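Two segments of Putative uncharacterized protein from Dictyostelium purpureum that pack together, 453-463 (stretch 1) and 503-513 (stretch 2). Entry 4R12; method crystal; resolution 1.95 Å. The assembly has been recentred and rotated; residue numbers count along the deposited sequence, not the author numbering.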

# COMPACT_ATOMS: atom_id res chain seq x y z
N ASN A 453 -20.09 12.50 7.33
CA ASN A 453 -19.12 13.58 7.55
C ASN A 453 -17.71 13.01 7.51
O ASN A 453 -16.82 13.56 6.86
CB ASN A 453 -19.38 14.29 8.88
CG ASN A 453 -18.45 15.50 9.09
OD1 ASN A 453 -18.71 16.59 8.57
ND2 ASN A 453 -17.38 15.31 9.85
N PHE A 454 -17.51 11.89 8.19
CA PHE A 454 -16.22 11.21 8.22
C PHE A 454 -15.80 10.68 6.83
O PHE A 454 -14.65 10.86 6.39
CB PHE A 454 -16.28 10.07 9.24
CG PHE A 454 -15.01 9.28 9.37
CD1 PHE A 454 -14.03 9.68 10.28
CD2 PHE A 454 -14.81 8.12 8.62
CE1 PHE A 454 -12.87 8.94 10.41
CE2 PHE A 454 -13.65 7.39 8.76
CZ PHE A 454 -12.67 7.79 9.66
N ILE A 455 -16.73 10.03 6.14
CA ILE A 455 -16.49 9.52 4.77
C ILE A 455 -16.02 10.66 3.86
O ILE A 455 -15.01 10.53 3.14
CB ILE A 455 -17.79 8.84 4.18
CG1 ILE A 455 -18.09 7.52 4.90
CG2 ILE A 455 -17.64 8.59 2.67
CD1 ILE A 455 -19.53 6.96 4.65
N ASN A 456 -16.71 11.78 3.91
CA ASN A 456 -16.43 12.89 3.01
C ASN A 456 -15.08 13.58 3.28
O ASN A 456 -14.52 14.23 2.40
CB ASN A 456 -17.55 13.92 3.07
CG ASN A 456 -18.86 13.38 2.52
OD1 ASN A 456 -18.87 12.41 1.77
ND2 ASN A 456 -19.97 14.01 2.91
N ILE A 457 -14.58 13.43 4.49
CA ILE A 457 -13.24 13.92 4.81
C ILE A 457 -12.17 12.90 4.41
O ILE A 457 -11.17 13.23 3.74
CB ILE A 457 -13.10 14.24 6.31
CG1 ILE A 457 -13.89 15.50 6.66
CG2 ILE A 457 -11.62 14.43 6.69
CD1 ILE A 457 -14.08 15.66 8.15
N LEU A 458 -12.39 11.64 4.80
CA LEU A 458 -11.35 10.62 4.64
C LEU A 458 -11.13 10.21 3.18
O LEU A 458 -9.99 9.94 2.78
CB LEU A 458 -11.68 9.38 5.47
CG LEU A 458 -10.52 8.38 5.52
CD1 LEU A 458 -9.32 8.98 6.17
CD2 LEU A 458 -10.91 7.11 6.26
N TYR A 459 -12.20 10.15 2.39
CA TYR A 459 -12.07 9.66 1.02
C TYR A 459 -11.10 10.52 0.17
O TYR A 459 -10.11 9.98 -0.35
CB TYR A 459 -13.46 9.57 0.37
CG TYR A 459 -13.43 9.12 -1.06
CD1 TYR A 459 -13.02 7.83 -1.39
CD2 TYR A 459 -13.83 9.97 -2.08
CE1 TYR A 459 -13.01 7.40 -2.73
CE2 TYR A 459 -13.82 9.55 -3.41
CZ TYR A 459 -13.42 8.26 -3.72
OH TYR A 459 -13.41 7.86 -5.05
N PRO A 460 -11.34 11.84 0.07
CA PRO A 460 -10.32 12.64 -0.63
C PRO A 460 -8.98 12.66 0.08
O PRO A 460 -7.95 12.79 -0.60
CB PRO A 460 -10.92 14.06 -0.68
CG PRO A 460 -12.13 14.04 0.14
CD PRO A 460 -12.40 12.68 0.66
N CYS A 461 -8.97 12.52 1.41
CA CYS A 461 -7.71 12.49 2.15
C CYS A 461 -6.80 11.32 1.70
O CYS A 461 -5.59 11.50 1.58
CB CYS A 461 -7.97 12.39 3.65
SG CYS A 461 -6.47 12.49 4.65
N PHE A 462 -7.37 10.14 1.47
CA PHE A 462 -6.54 9.00 1.10
C PHE A 462 -6.46 8.76 -0.41
O PHE A 462 -5.64 7.95 -0.86
CB PHE A 462 -7.02 7.72 1.80
CG PHE A 462 -6.62 7.62 3.26
CD1 PHE A 462 -6.08 8.70 3.93
CD2 PHE A 462 -6.77 6.41 3.95
CE1 PHE A 462 -5.69 8.60 5.27
CE2 PHE A 462 -6.40 6.30 5.30
CZ PHE A 462 -5.84 7.41 5.95
N THR A 463 -7.26 9.46 -1.22
CA THR A 463 -7.19 9.23 -2.67
C THR A 463 -6.74 10.44 -3.48
O THR A 463 -6.54 10.33 -4.69
CB THR A 463 -8.56 8.74 -3.24
OG1 THR A 463 -9.56 9.76 -3.08
CG2 THR A 463 -9.01 7.50 -2.54
N LYS A 503 1.44 5.97 10.46
CA LYS A 503 1.16 6.65 11.73
C LYS A 503 -0.24 7.25 11.76
O LYS A 503 -0.95 7.14 12.77
CB LYS A 503 2.20 7.73 11.98
CG LYS A 503 3.61 7.20 12.12
CD LYS A 503 4.60 8.34 12.37
CE LYS A 503 5.90 7.79 12.95
NZ LYS A 503 7.07 8.01 12.08
N LEU A 504 -0.65 7.87 10.66
CA LEU A 504 -2.01 8.43 10.57
C LEU A 504 -3.09 7.35 10.70
O LEU A 504 -4.04 7.50 11.49
CB LEU A 504 -2.20 9.20 9.26
CG LEU A 504 -3.59 9.79 9.00
CD1 LEU A 504 -4.07 10.65 10.19
CD2 LEU A 504 -3.61 10.62 7.73
N ILE A 505 -2.96 6.27 9.92
CA ILE A 505 -3.93 5.18 10.04
C ILE A 505 -3.96 4.65 11.49
O ILE A 505 -5.03 4.45 12.06
CB ILE A 505 -3.61 4.02 9.06
CG1 ILE A 505 -3.85 4.45 7.61
CG2 ILE A 505 -4.46 2.80 9.36
CD1 ILE A 505 -3.35 3.42 6.58
N HIS A 506 -2.79 4.47 12.08
CA HIS A 506 -2.72 4.02 13.48
C HIS A 506 -3.44 4.98 14.45
O HIS A 506 -4.30 4.57 15.22
CB HIS A 506 -1.25 3.86 13.89
CG HIS A 506 -1.06 3.50 15.34
ND1 HIS A 506 -0.03 4.02 16.09
CD2 HIS A 506 -1.74 2.66 16.15
CE1 HIS A 506 -0.09 3.53 17.32
NE2 HIS A 506 -1.12 2.70 17.38
N ARG A 507 -3.09 6.25 14.40
CA ARG A 507 -3.66 7.21 15.36
C ARG A 507 -5.15 7.43 15.12
O ARG A 507 -5.92 7.62 16.08
CB ARG A 507 -2.91 8.54 15.29
CG ARG A 507 -1.42 8.48 15.59
CD ARG A 507 -1.09 8.71 17.05
NE ARG A 507 -1.54 10.01 17.54
CZ ARG A 507 -1.50 10.37 18.82
NH1 ARG A 507 -1.02 9.51 19.72
NH2 ARG A 507 -1.92 11.57 19.21
N LEU A 508 -5.58 7.38 13.87
CA LEU A 508 -6.99 7.54 13.55
C LEU A 508 -7.81 6.31 14.00
O LEU A 508 -8.84 6.46 14.65
CB LEU A 508 -7.17 7.78 12.04
CG LEU A 508 -8.61 7.93 11.54
CD1 LEU A 508 -9.29 9.16 12.20
CD2 LEU A 508 -8.65 8.02 10.01
N LEU A 509 -7.32 5.11 13.69
CA LEU A 509 -8.00 3.87 14.10
C LEU A 509 -8.07 3.77 15.62
O LEU A 509 -9.10 3.41 16.18
CB LEU A 509 -7.27 2.64 13.53
CG LEU A 509 -7.84 1.25 13.86
CD1 LEU A 509 -9.28 1.14 13.40
CD2 LEU A 509 -7.01 0.15 13.20
N TYR A 510 -6.95 4.07 16.27
CA TYR A 510 -6.87 4.08 17.73
C TYR A 510 -7.96 5.00 18.31
O TYR A 510 -8.69 4.63 19.22
CB TYR A 510 -5.48 4.53 18.19
CG TYR A 510 -5.21 4.37 19.68
CD1 TYR A 510 -5.70 5.28 20.61
CD2 TYR A 510 -4.44 3.29 20.15
CE1 TYR A 510 -5.45 5.13 21.97
CE2 TYR A 510 -4.19 3.13 21.51
CZ TYR A 510 -4.70 4.05 22.41
OH TYR A 510 -4.45 3.90 23.76
N SER A 511 -8.06 6.21 17.75
CA SER A 511 -9.02 7.19 18.24
C SER A 511 -10.48 6.76 18.02
O SER A 511 -11.31 6.88 18.92
CB SER A 511 -8.77 8.55 17.58
OG SER A 511 -9.74 9.48 18.00
N ILE A 512 -10.79 6.25 16.82
CA ILE A 512 -12.18 5.93 16.50
C ILE A 512 -12.71 4.81 17.39
O ILE A 512 -13.89 4.76 17.73
CB ILE A 512 -12.34 5.51 15.03
CG1 ILE A 512 -12.18 6.71 14.11
CG2 ILE A 512 -13.70 4.88 14.78
CD1 ILE A 512 -12.04 6.22 12.65
N THR A 513 -11.82 3.92 17.78
CA THR A 513 -12.21 2.74 18.54
C THR A 513 -11.99 2.90 20.05
O THR A 513 -12.11 1.94 20.80
CB THR A 513 -11.43 1.50 18.05
OG1 THR A 513 -10.03 1.76 18.14
CG2 THR A 513 -11.78 1.19 16.58

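Two helices need not lie close together to pack; long side chains can span the gap, and this pair illustrates the principle. The axes of 453-463 and 503-512 run nearly antiparallel, at 166°, yet approach no nearer than 13.3 Å. No hydrogen bond crosses between them, and the contact is wholly apolar, burying a modest 270 Å² in all.

Along the second helix, Lys503 stands out of reach, and the contact opens with Leu504. Its CA-to-CB bond points toward the first helix, and CD2 lies 3.8 Å from CE1 of Phe462, at the edge of that ring and near its plane. Ile505 follows with a sideways CA-to-CB bond, but the end of its side chain comes nearer, so that its CG1 sits 3.9 Å from CE2 of Phe462. One aromatic ring thus meets two successive residues.

His506 and Arg507 fall out of reach, as the helical turn dictates, and Leu508 brings the chain back. Here one leucine serves two partners: Leu508 CD2 is 4.0 Å from Leu458 CD1 and also 4.0 Å from Phe454 CZ, while Leu508 CD1 is 4.0 Å from Phe454 CE1, at the edge of that ring. After Leu509, Tyr510 and Ser511, which are out of reach, Ile512 places its CD1 3.4 Å from CZ of Phe454, the closest approach in the contact.

The spacing of Leu504, Leu508 and Ile512 answers that of Phe454, Leu458 and Phe462, in reverse order, as antiparallel packing requires. Nearest CA atoms remain more than 10 Å apart, so phenylalanine rings and branched aliphatic ends do the bridging. Thr513, the first residue to leave helical geometry, makes no contact across; its OG1 turns back to donate a hydrogen bond to Leu509 O at 2.7 Å.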